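Local coordinates for protein CyaY (Psychromonas ingrahamii, PDB 4HS5) that probably takes part in iron-sulfur cluster assembly as an iron-binding member of the frataxin family, and may regulate that process, at residues Q32-L37 and I48-Q52; L13-I17 and F85-L89; F41-L47 and A92-S97; K20-A26 and E99-E105. The contacts are given in a common frame with arbitrary orientation. Numbering follows the deposited sequence.

Contact 1. Residues Q32-L37 and I48-Q52; sequences QNGSLL and IINRQ
Residues 32-37 hold a tight hairpin turn, and 48-52 is the end of the next antiparallel strand. Asn33 to Leu36 form a type II' beta turn, a two-residue hairpin loop that leads into an antiparallel meander. Gly34 has phi/psi 63/-122, a positive phi that favours glycine. Asn33 N to Leu36 O (2.9 Å) and Leu36 N to Asn33 O (3.0 Å) close it. Along 48-52, Ile48 comes first. Its CG2 lies 4.0 Å from Leu36 CD2. Ile49 (m, t) and Leu37 (t, p) form an antiparallel hydrogen-bonded pair, CA-CA 4.9 Å. Leu37 N donates to Ile49 O and Ile49 N to Leu37 O, both at 2.8 Å. Their side chains share one sheet face, CB to CB 4.1 Å. Ile49 O also receives a CA-H...O contact from Leu36 CA at 3.3 Å. Asn50 stands opposite Leu36, CA-CA 4.7 Å. Arg51 follows beside Ser35, with CB atoms 4.3 Å apart. A water is weakly bonded to Ser35 OG (3.3 Å) and donates to Arg51 O (3.1 Å). Helix 3-24 covers the Leu37-Ile49 face through Tyr14, whose OH hydrogen-bonds to Ser35 O. Arg51 forms a salt bridge with Asp11 of that helix. Strand 57-61 pairs along the other edge of 46-52.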
# COMPACT_ATOMS: atom_id res chain seq x y z
N GLN A 32 -1.97 -10.03 -6.39
CA GLN A 32 -2.85 -10.24 -5.25
C GLN A 32 -3.09 -11.73 -5.01
O GLN A 32 -3.45 -12.47 -5.93
CB GLN A 32 -4.18 -9.49 -5.37
CG GLN A 32 -5.00 -9.55 -4.08
CD GLN A 32 -6.21 -8.62 -4.09
OE1 GLN A 32 -6.42 -7.87 -5.04
NE2 GLN A 32 -7.00 -8.67 -3.03
N ASN A 33 -2.88 -12.15 -3.77
CA ASN A 33 -3.09 -13.52 -3.35
C ASN A 33 -3.91 -13.47 -2.07
O ASN A 33 -3.38 -13.19 -0.99
CB ASN A 33 -1.73 -14.18 -3.12
CG ASN A 33 -1.85 -15.57 -2.54
OD1 ASN A 33 -2.81 -16.29 -2.81
ND2 ASN A 33 -0.87 -15.96 -1.73
N GLY A 34 -5.21 -13.73 -2.18
CA GLY A 34 -6.10 -13.52 -1.05
C GLY A 34 -6.13 -12.05 -0.66
O GLY A 34 -6.44 -11.19 -1.47
N SER A 35 -5.78 -11.77 0.59
CA SER A 35 -5.77 -10.41 1.10
C SER A 35 -4.42 -9.73 0.90
O SER A 35 -4.28 -8.54 1.19
CB SER A 35 -6.10 -10.42 2.59
OG SER A 35 -7.40 -10.91 2.81
N LEU A 36 -3.43 -10.50 0.44
CA LEU A 36 -2.07 -10.00 0.26
C LEU A 36 -1.89 -9.34 -1.10
O LEU A 36 -2.30 -9.89 -2.13
CB LEU A 36 -1.06 -11.15 0.38
CG LEU A 36 -0.84 -11.80 1.74
CD1 LEU A 36 0.13 -12.98 1.63
CD2 LEU A 36 -0.33 -10.80 2.76
N LEU A 37 -1.27 -8.16 -1.12
CA LEU A 37 -0.84 -7.55 -2.36
C LEU A 37 0.67 -7.38 -2.27
O LEU A 37 1.16 -6.63 -1.43
CB LEU A 37 -1.53 -6.20 -2.57
CG LEU A 37 -1.09 -5.34 -3.76
CD1 LEU A 37 -1.38 -6.06 -5.07
CD2 LEU A 37 -1.75 -3.97 -3.74
N ILE A 48 5.09 -5.79 1.03
CA ILE A 48 3.95 -6.67 1.22
C ILE A 48 2.84 -5.88 1.87
O ILE A 48 3.01 -5.31 2.94
CB ILE A 48 4.29 -7.85 2.13
CG1 ILE A 48 5.50 -8.61 1.58
CG2 ILE A 48 3.09 -8.79 2.23
CD1 ILE A 48 6.11 -9.57 2.59
N ILE A 49 1.68 -5.85 1.21
CA ILE A 49 0.51 -5.14 1.72
C ILE A 49 -0.53 -6.18 2.11
O ILE A 49 -0.72 -7.19 1.43
CB ILE A 49 -0.03 -4.17 0.67
CG1 ILE A 49 1.01 -3.09 0.40
CG2 ILE A 49 -1.33 -3.53 1.12
CD1 ILE A 49 0.83 -2.41 -0.92
N ASN A 50 -1.17 -5.97 3.25
CA ASN A 50 -2.15 -6.92 3.75
C ASN A 50 -3.37 -6.19 4.26
O ASN A 50 -3.30 -5.01 4.59
CB ASN A 50 -1.51 -7.76 4.86
CG ASN A 50 -2.21 -9.08 5.06
OD1 ASN A 50 -3.36 -9.25 4.67
ND2 ASN A 50 -1.51 -10.01 5.70
N ARG A 51 -4.50 -6.87 4.28
CA ARG A 51 -5.71 -6.31 4.88
C ARG A 51 -6.01 -7.10 6.12
O ARG A 51 -5.88 -8.33 6.14
CB ARG A 51 -6.89 -6.40 3.91
CG ARG A 51 -6.81 -5.46 2.75
CD ARG A 51 -7.22 -6.15 1.46
NE ARG A 51 -8.66 -6.28 1.30
CZ ARG A 51 -9.33 -5.84 0.24
NH1 ARG A 51 -8.68 -5.22 -0.74
NH2 ARG A 51 -10.64 -6.00 0.17
N GLN A 52 -6.38 -6.40 7.18
CA GLN A 52 -6.79 -7.10 8.38
C GLN A 52 -8.21 -6.69 8.71
O GLN A 52 -8.44 -5.71 9.42
CB GLN A 52 -5.83 -6.81 9.53
CG GLN A 52 -4.37 -7.21 9.23
CD GLN A 52 -4.17 -8.70 8.93
OE1 GLN A 52 -5.12 -9.49 8.86
NE2 GLN A 52 -2.92 -9.09 8.77
O HOH W 1 -8.53 -9.83 5.73

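Contact 2. Residues L13-I17 and F85-L89; sequences LYQKI and FLTFL
Leu86, Ile17 and Leu13 have the most surface buried where the two helices of the frataxin fold meet. Segments 13-17 and 85-89 are both helical. Their N-to-C directions differ by 34°, with a signed crossing angle of -34°. The axes stay 12.3 Å apart at closest approach, so long side chains fill the gap. The nearest CA pair is Ile17 and Leu86, at 8.3 Å. Leu86 points toward segment 13-17 with chi1 m and chi2 t. Its CD2 lies 3.8 Å from Leu13 CD1 and 4.3 Å from Ile17 CG1. Leu86 CD1 meets Lys16 CE at 3.5 Å, so the aliphatic part of the lysine covers the margin. Ile17 (m, t) reaches two residues one helical turn apart. Its CD1 is 3.7 Å from Phe85 CE2, near the plane of the ring. Its CG1 is 4.0 Å from Leu89 CD2. Leu13 (t, p) sits one turn before Ile17. Its CD1 is 3.9 Å from Phe85 CE2, and its CD2 lies over one face of that ring. Phe85 has chi1 t and chi2 93°. Val58 and Ile49 of the sheet and Phe103 of the C-terminal segment border this cluster. The segments meet through carbon atoms alone, so close packing and exclusion of water, not directional bonds, hold the helices together here in the core between helices and sheet.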
# COMPACT_ATOMS: atom_id res chain seq x y z
N LEU A 13 -8.28 1.06 -2.42
CA LEU A 13 -6.85 1.24 -2.21
C LEU A 13 -6.02 0.33 -3.09
O LEU A 13 -5.07 0.77 -3.74
CB LEU A 13 -6.50 1.01 -0.75
CG LEU A 13 -5.02 1.16 -0.38
CD1 LEU A 13 -4.49 2.55 -0.70
CD2 LEU A 13 -4.83 0.82 1.11
N TYR A 14 -6.35 -0.96 -3.11
CA TYR A 14 -5.57 -1.91 -3.87
C TYR A 14 -5.63 -1.57 -5.35
O TYR A 14 -4.61 -1.56 -6.03
CB TYR A 14 -6.07 -3.34 -3.65
CG TYR A 14 -5.55 -4.02 -2.42
CD1 TYR A 14 -5.12 -3.29 -1.32
CD2 TYR A 14 -5.47 -5.41 -2.36
CE1 TYR A 14 -4.64 -3.92 -0.19
CE2 TYR A 14 -4.99 -6.05 -1.23
CZ TYR A 14 -4.57 -5.30 -0.16
OH TYR A 14 -4.08 -5.93 0.96
N GLN A 15 -6.82 -1.27 -5.85
CA GLN A 15 -6.92 -0.90 -7.26
C GLN A 15 -6.21 0.42 -7.58
O GLN A 15 -5.64 0.56 -8.66
CB GLN A 15 -8.37 -0.86 -7.72
CG GLN A 15 -9.03 -2.22 -7.73
CD GLN A 15 -10.25 -2.27 -8.63
OE1 GLN A 15 -11.09 -1.37 -8.61
NE2 GLN A 15 -10.35 -3.33 -9.42
N LYS A 16 -6.23 1.38 -6.65
CA LYS A 16 -5.49 2.64 -6.81
C LYS A 16 -3.99 2.35 -6.92
O LYS A 16 -3.29 2.91 -7.76
CB LYS A 16 -5.77 3.58 -5.64
CG LYS A 16 -5.13 4.96 -5.74
CD LYS A 16 -5.63 5.83 -4.58
CE LYS A 16 -5.23 7.29 -4.73
NZ LYS A 16 -6.23 8.10 -5.49
N ILE A 17 -3.50 1.45 -6.08
CA ILE A 17 -2.08 1.12 -6.12
C ILE A 17 -1.74 0.51 -7.48
O ILE A 17 -0.76 0.91 -8.11
CB ILE A 17 -1.70 0.16 -4.98
CG1 ILE A 17 -1.78 0.89 -3.64
CG2 ILE A 17 -0.30 -0.38 -5.20
CD1 ILE A 17 -1.76 -0.06 -2.45
N PHE A 85 -0.42 6.67 4.06
CA PHE A 85 -0.03 5.45 3.36
C PHE A 85 0.56 5.68 1.97
O PHE A 85 1.62 5.14 1.64
CB PHE A 85 -1.25 4.53 3.26
CG PHE A 85 -0.97 3.22 2.56
CD1 PHE A 85 -0.61 2.10 3.28
CD2 PHE A 85 -1.11 3.11 1.19
CE1 PHE A 85 -0.36 0.89 2.64
CE2 PHE A 85 -0.85 1.91 0.54
CZ PHE A 85 -0.47 0.80 1.27
N LEU A 86 -0.15 6.42 1.13
CA LEU A 86 0.27 6.53 -0.26
C LEU A 86 1.55 7.33 -0.42
O LEU A 86 2.41 6.99 -1.24
CB LEU A 86 -0.86 7.10 -1.12
CG LEU A 86 -2.06 6.16 -1.21
CD1 LEU A 86 -3.17 6.87 -1.94
CD2 LEU A 86 -1.67 4.86 -1.92
N THR A 87 1.68 8.38 0.40
CA THR A 87 2.91 9.17 0.50
C THR A 87 4.06 8.27 0.94
O THR A 87 5.15 8.28 0.35
CB THR A 87 2.73 10.32 1.51
OG1 THR A 87 1.67 11.18 1.07
CG2 THR A 87 4.00 11.12 1.64
N PHE A 88 3.80 7.46 1.96
CA PHE A 88 4.83 6.59 2.49
C PHE A 88 5.21 5.50 1.49
O PHE A 88 6.38 5.12 1.38
CB PHE A 88 4.35 5.99 3.81
CG PHE A 88 5.41 5.21 4.53
CD1 PHE A 88 6.35 5.85 5.31
CD2 PHE A 88 5.45 3.83 4.42
CE1 PHE A 88 7.33 5.12 5.98
CE2 PHE A 88 6.42 3.09 5.07
CZ PHE A 88 7.35 3.74 5.86
N LEU A 89 4.22 4.98 0.77
CA LEU A 89 4.44 3.93 -0.20
C LEU A 89 5.33 4.42 -1.34
O LEU A 89 6.27 3.73 -1.74
CB LEU A 89 3.10 3.42 -0.74
CG LEU A 89 3.20 2.24 -1.70
CD1 LEU A 89 3.89 1.09 -0.99
CD2 LEU A 89 1.82 1.82 -2.18

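Contact 3. Residues F41-L47 and A92-S97; sequences FENHTKL and AIFKQS
Ile93 and Leu47 form the apolar centre with Phe41. Leu47 (m, t) points from strand 46-52 toward helix 85-97. Its CD1 lies 3.8 Å from Ile93 CG1 and 4.1 Å from Ala92 CB. Phe41 CZ lies 3.7 Å from the same Ile93 CG1, which sits near the plane of the ring. The nearest CA pairs include Leu47 with Ile93 at 8.1 Å and Phe41 with Ser97 at 6.7 Å. Phe41 has chi1 m and chi2 -69°, which turns one ring face to Ser97. Ser97 CB makes a CH-pi contact, 4.2 Å from the ring centroid and 26° off its normal. Ser97 (chi1 p) turns its OG back to Ile93 O, a very short hydrogen bond of 2.3 Å. Gln96 extends along the cluster with chi1 m and chi2 t, and has the largest area covered here. Farther out, Asn43 ND2 donates to Gln96 O at 2.9 Å. Asn43 OD1 accepts from Thr45 N (3.1 Å), an Asx turn, and from Thr45 OG1 (2.7 Å). In the loop, His44 N to Phe41 O is 2.9 Å and Phe41 N to Thr45 O is 3.1 Å, with a positive phi of 74° at His44. This is a type I turn, Phe41 to His44, with a G1 beta bulge. It closes the hairpin of strands 36-41 and 46-52 and packs on the C-terminal end of helix 85-97, within the helix-on-sheet sandwich of the frataxin fold.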
# COMPACT_ATOMS: atom_id res chain seq x y z
N PHE A 41 10.16 -5.44 -7.10
CA PHE A 41 10.99 -4.58 -7.92
C PHE A 41 12.02 -5.44 -8.66
O PHE A 41 12.21 -6.62 -8.34
CB PHE A 41 11.63 -3.52 -7.03
CG PHE A 41 10.63 -2.82 -6.14
CD1 PHE A 41 9.68 -1.96 -6.67
CD2 PHE A 41 10.64 -3.03 -4.76
CE1 PHE A 41 8.75 -1.32 -5.86
CE2 PHE A 41 9.72 -2.39 -3.94
CZ PHE A 41 8.77 -1.54 -4.49
N GLU A 42 12.68 -4.88 -9.67
CA GLU A 42 13.58 -5.74 -10.42
C GLU A 42 14.87 -6.07 -9.66
O GLU A 42 15.57 -7.01 -10.02
CB GLU A 42 13.85 -5.24 -11.84
CG GLU A 42 14.03 -3.76 -11.98
CD GLU A 42 14.29 -3.39 -13.42
OE1 GLU A 42 14.27 -4.31 -14.27
OE2 GLU A 42 14.52 -2.20 -13.70
N ASN A 43 15.15 -5.33 -8.58
CA ASN A 43 16.23 -5.74 -7.69
C ASN A 43 15.83 -6.90 -6.76
O ASN A 43 16.60 -7.30 -5.88
CB ASN A 43 16.82 -4.56 -6.90
CG ASN A 43 15.86 -3.96 -5.88
OD1 ASN A 43 14.74 -4.43 -5.69
ND2 ASN A 43 16.33 -2.93 -5.19
N HIS A 44 14.62 -7.42 -6.98
CA HIS A 44 14.08 -8.60 -6.30
C HIS A 44 13.67 -8.35 -4.84
O HIS A 44 13.30 -9.29 -4.13
CB HIS A 44 15.03 -9.81 -6.40
CG HIS A 44 15.17 -10.35 -7.80
ND1 HIS A 44 16.11 -11.30 -8.13
CD2 HIS A 44 14.49 -10.09 -8.94
CE1 HIS A 44 16.01 -11.59 -9.41
NE2 HIS A 44 15.03 -10.87 -9.92
N THR A 45 13.74 -7.09 -4.41
CA THR A 45 13.14 -6.71 -3.13
C THR A 45 11.62 -6.59 -3.29
O THR A 45 11.10 -6.52 -4.40
CB THR A 45 13.73 -5.40 -2.54
OG1 THR A 45 13.42 -4.28 -3.38
CG2 THR A 45 15.25 -5.52 -2.39
N LYS A 46 10.92 -6.56 -2.17
CA LYS A 46 9.46 -6.55 -2.20
C LYS A 46 8.86 -5.62 -1.16
O LYS A 46 9.52 -5.20 -0.21
CB LYS A 46 8.92 -7.96 -1.94
CG LYS A 46 9.34 -9.03 -2.92
CD LYS A 46 8.84 -10.38 -2.44
CE LYS A 46 9.26 -11.50 -3.37
NZ LYS A 46 8.68 -12.82 -2.94
N LEU A 47 7.59 -5.29 -1.36
CA LEU A 47 6.77 -4.67 -0.32
C LEU A 47 5.55 -5.55 -0.20
O LEU A 47 5.01 -6.01 -1.20
CB LEU A 47 6.35 -3.25 -0.71
CG LEU A 47 7.47 -2.22 -0.84
CD1 LEU A 47 6.98 -0.88 -1.35
CD2 LEU A 47 8.16 -2.05 0.49
N ALA A 92 8.81 4.60 0.01
CA ALA A 92 9.39 3.26 0.15
C ALA A 92 9.83 2.68 -1.19
O ALA A 92 10.91 2.10 -1.29
CB ALA A 92 8.41 2.32 0.84
N ILE A 93 8.99 2.82 -2.21
CA ILE A 93 9.32 2.36 -3.55
C ILE A 93 10.61 3.05 -4.02
O ILE A 93 11.48 2.42 -4.62
CB ILE A 93 8.16 2.60 -4.54
CG1 ILE A 93 6.97 1.68 -4.21
CG2 ILE A 93 8.61 2.39 -5.99
CD1 ILE A 93 5.78 1.82 -5.15
N PHE A 94 10.74 4.34 -3.73
CA PHE A 94 11.94 5.06 -4.12
C PHE A 94 13.14 4.65 -3.27
O PHE A 94 14.26 4.54 -3.77
CB PHE A 94 11.75 6.58 -4.05
CG PHE A 94 12.94 7.34 -4.56
CD1 PHE A 94 13.14 7.48 -5.92
CD2 PHE A 94 13.86 7.88 -3.68
CE1 PHE A 94 14.25 8.16 -6.41
CE2 PHE A 94 14.98 8.56 -4.16
CZ PHE A 94 15.17 8.70 -5.52
N LYS A 95 12.92 4.47 -1.98
CA LYS A 95 14.00 4.20 -1.04
C LYS A 95 14.56 2.79 -1.19
O LYS A 95 15.74 2.56 -0.92
CB LYS A 95 13.54 4.48 0.39
CG LYS A 95 14.17 3.67 1.51
CD LYS A 95 13.41 3.93 2.81
CE LYS A 95 11.91 3.64 2.67
NZ LYS A 95 11.53 2.25 3.08
N GLN A 96 13.74 1.86 -1.67
CA GLN A 96 14.19 0.49 -1.90
C GLN A 96 14.69 0.24 -3.31
O GLN A 96 15.47 -0.68 -3.54
CB GLN A 96 13.06 -0.51 -1.64
CG GLN A 96 12.71 -0.67 -0.18
CD GLN A 96 11.80 -1.85 0.07
OE1 GLN A 96 11.61 -2.71 -0.80
NE2 GLN A 96 11.24 -1.90 1.27
N SER A 97 14.23 1.06 -4.26
CA SER A 97 14.43 0.75 -5.67
C SER A 97 14.70 1.94 -6.59
O SER A 97 14.95 1.77 -7.79
CB SER A 97 13.21 -0.01 -6.17
OG SER A 97 12.09 0.87 -6.23

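Contact 4. Residues K20-A26 and E99-E105; sequences KIEESGA and ETVDFTE
Lys20 packs its side chain against Phe103, with CB 3.5 Å from CD2 of the ring. In this frataxin fold the C-terminal segment 99-105, without regular structure, runs beside the end of helix 3-24. The nearest CA pairs are Lys20 with Phe103 at 5.7 Å and Ser24 with Val101 at 5.6 Å. Phe103 (chi1 m, chi2 98°) also brings CE2 to 4.2 Å from Ile21 CG1. Its ring continues onto Leu86, Leu89 and Ile93 of helix 85-97. Val101 (chi1 t) places CG1 3.7 Å from Lys20 O and CG2 3.6 Å from Ala26 CB. Gly25 leaves the helix with phi 81°. Ser24 (chi1 p) shapes this exit. Its OG donates to Ile21 O at 2.8 Å and accepts from Ala26 N at 2.9 Å, an ST turn. Asp102 OD2 accepts from Thr104 N (3.0 Å) in an Asx turn and from Glu105 N (3.3 Å). Lys20 (m, m, t, t) extends to the chain end, where its NZ donates to Glu105 O at 2.9 Å.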
# COMPACT_ATOMS: atom_id res chain seq x y z
N LYS A 20 -2.05 3.20 -10.33
CA LYS A 20 -0.98 4.20 -10.26
C LYS A 20 0.35 3.64 -10.74
O LYS A 20 1.14 4.37 -11.33
CB LYS A 20 -0.84 4.79 -8.87
CG LYS A 20 -1.97 5.73 -8.47
CD LYS A 20 -1.92 7.04 -9.27
CE LYS A 20 -3.19 7.84 -9.05
NZ LYS A 20 -3.07 9.25 -9.53
N ILE A 21 0.60 2.36 -10.46
CA ILE A 21 1.75 1.65 -11.00
C ILE A 21 1.70 1.60 -12.54
O ILE A 21 2.68 1.94 -13.20
CB ILE A 21 1.87 0.22 -10.41
CG1 ILE A 21 2.38 0.28 -8.97
CG2 ILE A 21 2.82 -0.63 -11.23
CD1 ILE A 21 2.24 -1.02 -8.23
N GLU A 22 0.55 1.22 -13.10
CA GLU A 22 0.39 1.11 -14.55
C GLU A 22 0.57 2.47 -15.19
O GLU A 22 1.14 2.59 -16.28
CB GLU A 22 -1.00 0.55 -14.89
CG GLU A 22 -1.24 -0.89 -14.48
CD GLU A 22 -0.38 -1.90 -15.23
OE1 GLU A 22 0.21 -1.54 -16.27
OE2 GLU A 22 -0.30 -3.06 -14.79
N GLU A 23 0.09 3.48 -14.50
CA GLU A 23 0.06 4.85 -14.96
C GLU A 23 1.45 5.48 -14.94
O GLU A 23 1.82 6.25 -15.84
CB GLU A 23 -0.88 5.59 -14.03
CG GLU A 23 -1.27 6.96 -14.43
CD GLU A 23 -1.78 7.70 -13.23
OE1 GLU A 23 -0.99 8.47 -12.65
OE2 GLU A 23 -2.94 7.47 -12.83
N SER A 24 2.22 5.16 -13.91
CA SER A 24 3.57 5.69 -13.72
C SER A 24 4.52 5.12 -14.77
O SER A 24 5.56 5.73 -15.07
CB SER A 24 4.10 5.28 -12.35
OG SER A 24 4.45 3.91 -12.37
N GLY A 25 4.17 3.95 -15.29
CA GLY A 25 5.05 3.22 -16.20
C GLY A 25 6.13 2.41 -15.50
O GLY A 25 6.91 1.70 -16.13
N ALA A 26 6.18 2.52 -14.17
CA ALA A 26 7.29 1.93 -13.41
C ALA A 26 7.41 0.41 -13.48
O ALA A 26 6.42 -0.30 -13.69
CB ALA A 26 7.23 2.39 -11.97
N GLU A 99 12.86 4.12 -8.09
CA GLU A 99 11.94 4.56 -9.12
C GLU A 99 10.82 5.34 -8.46
O GLU A 99 10.62 5.27 -7.24
CB GLU A 99 11.38 3.39 -9.93
CG GLU A 99 11.27 3.59 -11.43
CD GLU A 99 10.90 2.29 -12.13
OE1 GLU A 99 10.52 1.32 -11.44
OE2 GLU A 99 10.97 2.24 -13.37
N THR A 100 10.12 6.11 -9.28
CA THR A 100 9.12 7.04 -8.80
C THR A 100 7.72 6.59 -9.23
O THR A 100 7.46 6.34 -10.41
CB THR A 100 9.43 8.48 -9.25
OG1 THR A 100 10.69 8.89 -8.70
CG2 THR A 100 8.36 9.44 -8.79
N VAL A 101 6.85 6.41 -8.24
CA VAL A 101 5.43 6.20 -8.48
C VAL A 101 4.74 7.14 -7.52
O VAL A 101 4.86 7.00 -6.30
CB VAL A 101 4.96 4.75 -8.19
CG1 VAL A 101 3.46 4.63 -8.43
CG2 VAL A 101 5.69 3.74 -9.06
N ASP A 102 4.04 8.14 -8.07
CA ASP A 102 3.23 9.03 -7.25
C ASP A 102 1.83 8.43 -7.16
O ASP A 102 1.17 8.26 -8.18
CB ASP A 102 3.18 10.42 -7.90
CG ASP A 102 2.57 11.47 -7.00
OD1 ASP A 102 2.72 12.67 -7.32
OD2 ASP A 102 1.95 11.12 -5.98
N PHE A 103 1.40 8.09 -5.95
CA PHE A 103 0.09 7.48 -5.76
C PHE A 103 -0.97 8.50 -5.41
O PHE A 103 -2.16 8.19 -5.41
CB PHE A 103 0.15 6.45 -4.64
CG PHE A 103 0.96 5.24 -4.97
CD1 PHE A 103 2.27 5.13 -4.54
CD2 PHE A 103 0.41 4.20 -5.70
CE1 PHE A 103 3.03 4.02 -4.85
CE2 PHE A 103 1.15 3.07 -6.02
CZ PHE A 103 2.47 2.98 -5.59
N THR A 104 -0.53 9.72 -5.11
CA THR A 104 -1.43 10.74 -4.58
C THR A 104 -1.98 11.68 -5.66
O THR A 104 -3.19 11.85 -5.78
CB THR A 104 -0.74 11.54 -3.46
OG1 THR A 104 -0.37 10.65 -2.40
CG2 THR A 104 -1.69 12.60 -2.92
N GLU A 105 -1.08 12.29 -6.42
CA GLU A 105 -1.47 13.23 -7.47
C GLU A 105 -1.76 12.50 -8.79
O GLU A 105 -1.25 11.40 -9.02
CB GLU A 105 -0.38 14.28 -7.68
CG GLU A 105 -0.31 15.36 -6.60
CD GLU A 105 0.49 14.94 -5.38
OE1 GLU A 105 1.40 14.09 -5.51
OE2 GLU A 105 0.23 15.49 -4.29
O HOH W 2 1.50 7.34 -10.45
O HOH W 3 -5.18 11.56 -8.38
O HOH W 4 -4.97 9.55 -6.97
O HOH W 5 -0.03 9.96 -10.68

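From the N terminus, helix 3-24 supplies the first segments of contacts 2 and 4. Contact 2 closes the loop from there to helix 85-97, and contact 4 the one from the helix end to the C-terminal segment. These two cross. In the sheet, contact 1 closes a short loop between strands 36-41 and 46-52, wholly within both. Contact 3 begins at the loop of that same hairpin and closes on helix 85-97. It crosses contact 1, because their segments alternate along the chain; both also use strand 46-52. It also crosses contact 2 but falls within the span of contact 4. Tyr14 links contacts 1 and 2. Phe103 of contact 4 touches contacts 2 and 3.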